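Local atomic coordinates of dihydroneopterin triphosphate diphosphatase (Escherichia coli O157:H7, PDB entry 5U7F), a protein that probably hydrolyses dihydroneopterin triphosphate to dihydroneopterin monophosphate and pyrophosphate for folate biosynthesis, and nucleoside triphosphates too, with a preference for dATP. Residues S42-E47 against A53-K58; L25-R30 against E59-D64. All coordinates share one frame; numbering follows the deposited sequence.

Interaction 1: S42-E47 against A53-K58; sequences SVEEGE and AMREVK. With CO (cobalt (II) ion), chain D; CO (cobalt (II) ion), chain E; SO4 (sulfate ion), chain C.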
loop_
_atom_site.group_PDB
_atom_site.type_symbol
_atom_site.label_atom_id
_atom_site.label_comp_id
_atom_site.label_asym_id
_atom_site.label_seq_id
_atom_site.Cartn_x
_atom_site.Cartn_y
_atom_site.Cartn_z
ATOM N N SER A 42 2.858 1.111 -8.663
ATOM C CA SER A 42 2.497 0.683 -10.025
ATOM C C SER A 42 3.075 -0.682 -10.380
ATOM O O SER A 42 4.192 -1.021 -9.992
ATOM C CB SER A 42 2.977 1.705 -11.064
ATOM O OG SER A 42 2.275 2.926 -10.968
ATOM N N VAL A 43 2.280 -1.468 -11.111
ATOM C CA VAL A 43 2.735 -2.700 -11.743
ATOM C C VAL A 43 3.419 -2.365 -13.046
ATOM O O VAL A 43 2.778 -1.861 -13.974
ATOM C CB VAL A 43 1.568 -3.662 -12.023
ATOM C CG1 VAL A 43 2.073 -4.983 -12.607
ATOM C CG2 VAL A 43 0.792 -3.896 -10.762
ATOM N N GLU A 44 4.711 -2.654 -13.138
ATOM C CA GLU A 44 5.472 -2.307 -14.335
ATOM C C GLU A 44 5.318 -3.338 -15.442
ATOM O O GLU A 44 4.951 -4.482 -15.208
ATOM C CB GLU A 44 6.952 -2.149 -14.005
ATOM C CG GLU A 44 7.231 -1.086 -12.940
ATOM C CD GLU A 44 6.781 0.320 -13.353
ATOM O OE1 GLU A 44 6.633 0.570 -14.567
ATOM O OE2 GLU A 44 6.575 1.179 -12.466
ATOM N N GLU A 45 5.631 -2.922 -16.657
ATOM C CA GLU A 45 5.494 -3.797 -17.812
ATOM C C GLU A 45 6.361 -5.050 -17.611
ATOM O O GLU A 45 7.505 -4.977 -17.160
ATOM C CB GLU A 45 5.870 -3.058 -19.106
ATOM C CG GLU A 45 4.774 -3.123 -20.186
ATOM C CD GLU A 45 4.887 -2.029 -21.244
ATOM O OE1 GLU A 45 5.440 -2.306 -22.337
ATOM O OE2 GLU A 45 4.384 -0.897 -21.016
ATOM N N GLY A 46 5.793 -6.205 -17.913
ATOM C CA GLY A 46 6.507 -7.455 -17.751
ATOM C C GLY A 46 6.500 -8.097 -16.372
ATOM O O GLY A 46 6.974 -9.218 -16.247
ATOM N N GLU A 47 5.977 -7.421 -15.349
ATOM C CA GLU A 47 5.868 -8.041 -14.030
ATOM C C GLU A 47 4.404 -8.284 -13.645
ATOM O O GLU A 47 3.477 -7.654 -14.148
ATOM C CB GLU A 47 6.613 -7.199 -12.943
ATOM C CG GLU A 47 5.898 -5.952 -12.425
ATOM C CD GLU A 47 6.694 -5.114 -11.375
ATOM O OE1 GLU A 47 7.581 -5.655 -10.661
ATOM O OE2 GLU A 47 6.414 -3.894 -11.265
ATOM N N ALA A 53 4.123 -6.232 -5.832
ATOM C CA ALA A 53 3.865 -6.112 -4.421
ATOM C C ALA A 53 5.139 -6.427 -3.606
ATOM O O ALA A 53 5.557 -5.624 -2.776
ATOM C CB ALA A 53 2.733 -7.030 -4.014
ATOM N N MET A 54 5.767 -7.562 -3.893
ATOM C CA MET A 54 6.994 -7.918 -3.190
ATOM C C MET A 54 8.068 -6.862 -3.440
ATOM O O MET A 54 8.790 -6.488 -2.513
ATOM C CB MET A 54 7.492 -9.294 -3.612
ATOM C CG MET A 54 6.837 -10.424 -2.835
ATOM S SD MET A 54 7.755 -11.965 -2.981
ATOM C CE MET A 54 7.972 -12.074 -4.764
ATOM N N ARG A 55 8.140 -6.343 -4.668
ATOM C CA ARG A 55 9.179 -5.382 -5.000
ATOM C C ARG A 55 8.976 -4.079 -4.249
ATOM O O ARG A 55 9.917 -3.557 -3.671
ATOM C CB ARG A 55 9.234 -5.106 -6.487
ATOM C CG ARG A 55 10.263 -4.020 -6.847
ATOM C CD ARG A 55 10.257 -3.672 -8.276
ATOM N NE ARG A 55 8.899 -3.528 -8.797
ATOM C CZ ARG A 55 8.138 -2.455 -8.635
ATOM N NH1 ARG A 55 8.602 -1.384 -7.986
ATOM N NH2 ARG A 55 6.912 -2.446 -9.145
ATOM N N GLU A 56 7.759 -3.538 -4.285
ATOM C CA GLU A 56 7.447 -2.293 -3.605
ATOM C C GLU A 56 7.625 -2.413 -2.086
ATOM O O GLU A 56 7.997 -1.462 -1.420
ATOM C CB GLU A 56 6.024 -1.873 -3.936
ATOM C CG GLU A 56 5.848 -1.477 -5.384
ATOM C CD GLU A 56 6.431 -0.083 -5.738
ATOM O OE1 GLU A 56 6.672 0.691 -4.805
ATOM O OE2 GLU A 56 6.611 0.228 -6.949
ATOM N N VAL A 57 7.357 -3.584 -1.530
ATOM C CA VAL A 57 7.514 -3.750 -0.096
ATOM C C VAL A 57 9.008 -3.665 0.244
ATOM O O VAL A 57 9.384 -3.029 1.233
ATOM C CB VAL A 57 6.899 -5.071 0.398
ATOM C CG1 VAL A 57 7.368 -5.399 1.826
ATOM C CG2 VAL A 57 5.370 -4.971 0.339
ATOM N N LYS A 58 9.845 -4.275 -0.599
ATOM C CA LYS A 58 11.302 -4.176 -0.417
ATOM C C LYS A 58 11.765 -2.719 -0.560
ATOM O O LYS A 58 12.439 -2.208 0.319
ATOM C CB LYS A 58 12.044 -5.068 -1.418
ATOM C CG LYS A 58 13.294 -5.737 -0.842
ATOM C CD LYS A 58 14.139 -6.416 -1.923
ATOM C CE LYS A 58 15.500 -6.838 -1.367
ATOM N NZ LYS A 58 16.413 -7.410 -2.409
HETATM CO CO CO D . 6.888 2.010 -8.068
HETATM CO CO CO E . 6.982 2.727 -4.714
HETATM S S SO4 C . 4.730 4.091 -6.702
HETATM O O1 SO4 C . 3.310 4.477 -6.761
HETATM O O2 SO4 C . 5.534 5.291 -6.945
HETATM O O3 SO4 C . 5.030 3.506 -5.382
HETATM O O4 SO4 C . 5.028 3.118 -7.746
HETATM O O HOH W 1 6.137 0.940 -9.755
HETATM O O HOH W 2 8.934 1.396 -8.391
HETATM O O HOH W 3 7.338 3.816 -9.394
HETATM O O HOH W 4 7.751 2.871 -6.467
HETATM O O HOH W 5 9.024 2.306 -4.220
#

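Interaction 2: L25-R30 against E59-D64; sequences LMLQRR and EEVTID. With CO (cobalt (II) ion), chain E; CO (cobalt (II) ion), chain F.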
loop_
_atom_site.group_PDB
_atom_site.type_symbol
_atom_site.label_atom_id
_atom_site.label_comp_id
_atom_site.label_asym_id
_atom_site.label_seq_id
_atom_site.Cartn_x
_atom_site.Cartn_y
_atom_site.Cartn_z
ATOM N N LEU A 25 0.566 -0.426 9.803
ATOM C CA LEU A 25 1.648 0.455 9.451
ATOM C C LEU A 25 1.190 1.462 8.414
ATOM O O LEU A 25 0.766 1.075 7.332
ATOM C CB LEU A 25 2.818 -0.370 8.920
ATOM C CG LEU A 25 3.963 0.453 8.331
ATOM C CD1 LEU A 25 4.634 1.311 9.398
ATOM C CD2 LEU A 25 4.956 -0.400 7.602
ATOM N N MET A 26 1.269 2.740 8.756
ATOM C CA MET A 26 0.838 3.795 7.842
ATOM C C MET A 26 1.986 4.737 7.565
ATOM O O MET A 26 2.770 5.085 8.476
ATOM C CB MET A 26 -0.348 4.518 8.434
ATOM C CG MET A 26 -1.541 3.617 8.647
ATOM S SD MET A 26 -2.211 2.916 7.102
ATOM C CE MET A 26 -2.763 4.426 6.350
ATOM N N LEU A 27 2.069 5.161 6.304
ATOM C CA LEU A 27 3.221 5.864 5.788
ATOM C C LEU A 27 2.764 7.194 5.203
ATOM O O LEU A 27 1.783 7.248 4.495
ATOM C CB LEU A 27 3.928 5.019 4.731
ATOM C CG LEU A 27 4.323 3.594 5.103
ATOM C CD1 LEU A 27 4.665 2.785 3.887
ATOM C CD2 LEU A 27 5.509 3.656 6.006
ATOM N N GLN A 28 3.496 8.247 5.524
ATOM C CA GLN A 28 3.175 9.630 5.129
ATOM C C GLN A 28 3.738 9.968 3.753
ATOM O O GLN A 28 4.940 9.935 3.561
ATOM C CB GLN A 28 3.738 10.596 6.164
ATOM C CG GLN A 28 3.320 12.028 5.899
ATOM C CD GLN A 28 3.860 12.966 6.957
ATOM O OE1 GLN A 28 4.922 12.729 7.522
ATOM N NE2 GLN A 28 3.135 14.043 7.210
ATOM N N ARG A 29 2.892 10.290 2.773
ATOM C CA ARG A 29 3.420 10.530 1.429
ATOM C C ARG A 29 4.238 11.816 1.309
ATOM O O ARG A 29 4.042 12.769 2.073
ATOM C CB ARG A 29 2.300 10.579 0.390
ATOM C CG ARG A 29 1.675 9.242 0.139
ATOM C CD ARG A 29 0.755 9.313 -1.091
ATOM N NE ARG A 29 1.508 9.612 -2.309
ATOM C CZ ARG A 29 2.243 8.718 -2.970
ATOM N NH1 ARG A 29 2.330 7.463 -2.535
ATOM N NH2 ARG A 29 2.901 9.071 -4.072
ATOM N N ARG A 30 5.176 11.807 0.362
ATOM C CA ARG A 30 6.034 12.974 0.124
ATOM C C ARG A 30 5.384 14.009 -0.796
ATOM O O ARG A 30 5.605 15.211 -0.631
ATOM C CB ARG A 30 7.361 12.536 -0.478
ATOM C CG ARG A 30 8.370 11.891 0.505
ATOM C CD ARG A 30 9.780 11.903 -0.100
ATOM N NE ARG A 30 9.958 13.238 -0.655
ATOM C CZ ARG A 30 10.496 14.272 -0.020
ATOM N NH1 ARG A 30 11.022 14.127 1.197
ATOM N NH2 ARG A 30 10.523 15.458 -0.626
ATOM N N GLU A 59 11.375 -2.064 -1.661
ATOM C CA GLU A 59 11.741 -0.653 -1.945
ATOM C C GLU A 59 11.258 0.359 -0.897
ATOM O O GLU A 59 12.015 1.249 -0.501
ATOM C CB GLU A 59 11.188 -0.211 -3.323
ATOM C CG GLU A 59 11.836 -0.880 -4.549
ATOM C CD GLU A 59 11.223 -0.434 -5.901
ATOM O OE1 GLU A 59 11.644 -0.964 -6.960
ATOM O OE2 GLU A 59 10.335 0.454 -5.904
ATOM N N GLU A 60 10.006 0.238 -0.457
ATOM C CA GLU A 60 9.371 1.269 0.351
ATOM C C GLU A 60 9.543 1.129 1.853
ATOM O O GLU A 60 9.544 2.127 2.565
ATOM C CB GLU A 60 7.878 1.318 0.039
ATOM C CG GLU A 60 7.623 1.763 -1.430
ATOM C CD GLU A 60 6.250 2.315 -1.700
ATOM O OE1 GLU A 60 5.419 2.298 -0.786
ATOM O OE2 GLU A 60 6.005 2.766 -2.858
ATOM N N VAL A 61 9.652 -0.095 2.353
ATOM C CA VAL A 61 9.856 -0.261 3.776
ATOM C C VAL A 61 10.985 -1.238 4.085
ATOM O O VAL A 61 11.109 -1.670 5.219
ATOM C CB VAL A 61 8.564 -0.698 4.486
ATOM C CG1 VAL A 61 7.490 0.380 4.303
ATOM C CG2 VAL A 61 8.070 -2.046 3.979
ATOM N N THR A 62 11.828 -1.534 3.094
ATOM C CA THR A 62 13.031 -2.363 3.302
ATOM C C THR A 62 12.762 -3.702 4.006
ATOM O O THR A 62 13.554 -4.161 4.823
ATOM C CB THR A 62 14.100 -1.599 4.127
ATOM O OG1 THR A 62 13.999 -0.185 3.884
ATOM C CG2 THR A 62 15.486 -2.096 3.740
ATOM N N ILE A 63 11.626 -4.314 3.697
ATOM C CA ILE A 63 11.295 -5.632 4.208
ATOM C C ILE A 63 11.405 -6.584 3.037
ATOM O O ILE A 63 10.728 -6.406 2.040
ATOM C CB ILE A 63 9.878 -5.669 4.837
ATOM C CG1 ILE A 63 9.884 -4.840 6.114
ATOM C CG2 ILE A 63 9.425 -7.117 5.098
ATOM C CD1 ILE A 63 8.581 -4.806 6.910
ATOM N N ASP A 64 12.303 -7.559 3.137
ATOM C CA ASP A 64 12.459 -8.569 2.106
ATOM C C ASP A 64 11.666 -9.819 2.483
ATOM O O ASP A 64 11.962 -10.475 3.480
ATOM C CB ASP A 64 13.930 -8.917 1.910
ATOM C CG ASP A 64 14.157 -9.830 0.727
ATOM O OD1 ASP A 64 13.212 -10.557 0.328
ATOM O OD2 ASP A 64 15.286 -9.825 0.191
HETATM CO CO CO E . 6.982 2.727 -4.714
HETATM CO CO CO F . 4.221 3.649 -3.445
HETATM O O HOH W 6 2.625 4.688 -4.514
HETATM O O HOH W 5 9.024 2.306 -4.220
HETATM O O HOH W 7 3.289 3.607 -1.464
HETATM O O HOH W 4 7.751 2.871 -6.467
#

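Interaction 1: S42-E47 against A53-K58
E47 and R55 meet side-on: the carboxylate lies along the NE and NH2 edge of the guanidinium, one oxygen to each nitrogen. The chains cross at about a right angle, yet their flat ends are nearly coplanar, 23° apart. R55 NE reaches the syn lone pair of E47 OE1 almost straight, at 3.1 Å. R55 NH2 lies closer to E47 OE2, 2.6 Å away, but that bond is more bent, with the oxygen tilted from the guanidinium plane. E47 CG sits between its backbone N and carbonyl carbon (chi1 78°), and from there the extended chain carries the carboxylate to the helix. E47 OE2 is held a second time, on its anti lone pair, by the backbone N of E44 at 2.8 Å, across the type II turn E44-E47.

The far nitrogen of R55 faces the metals. NH1 donates to E56 OE2 at 2.8 Å, arriving from above the carboxylate plane, while NH2 adds a weak bond to the carbonyl O of S42. E56, bent at chi2 (-75°), bridges two cobalt ions: OE2 binds one and OE1 the other, each at 2.1 Å. E60 and E117 complete the protein ligands of the ion on OE1. A sulfate also spans the pair, and the backbone N of S42 donates to its O4 at 3.1 Å. A water on the first cobalt donates to both S42 O and E44 OE2.

This is the loop-helix portion of the Nudix box, with E56 on the metals, R55 in the second shell and E47 behind R55. Gripped along one edge by E47, the guanidinium is restrained from turning, and its positive charge would be expected to offset part of the negative charge gathered at the cobalt site.

Interaction 2: L25-R30 against E59-D64
V61 points its CG1 methyl at two leucines of the neighbouring strand, L27 and L25. The closer approach is to L27, whose CD1 comes within 3.7 Å of V61 CG1 while CD2 stands 4.2 Å from the same methyl, so the valine branch meets both tips of the leucine fork. The two side chains cross at about a right angle. V61 CG1 lies opposite its own carbonyl carbon (chi1 -61°), which turns that methyl to the strand. L25 CD2 touches it more lightly, at 4.2 Å. All three residues are buried, and I16 of strand 10-18 borders both L25 and V61.

Here the last turn of the Nudix-box helix 49-61 is laid against strand 23-29 of the mixed sheet, the helix-on-sheet packing of the Nudix fold. T62 then leaves the helix with positive phi.

Toward the metals the two segments part, and ions and water lie between them. E60 runs out extended, and its OE2 bridges two cobalt ions, 2.1 Å from each; T40, E56 and E117 supply further protein ligands. E60 OE1 takes a bond from a water on one ion, and E59 OE2 one from a water on the other. From the strand, R29 NH1 makes only a weak 3.4 Å bond to a cobalt-bound water; its guanidinium is held more firmly by D31 and Q37.

Helix 49-61 serves both contacts. Interaction 1 ties its middle back to the loop that precedes it, while interaction 2 sets its last turn on strand 23-29, and along the chain the first is nested inside the second. Interaction 1 is partly buried beside the cobalt site, built of charges and backbone polar groups; interaction 2 is buried and apolar between its segments, with no hydrogen bond across. Both reach the same cobalt ion, one through E56 and the other through E60, and they share two metal-bound waters. Directly, they touch where V57 and K58 pack against I63 and D64, just beyond the helix.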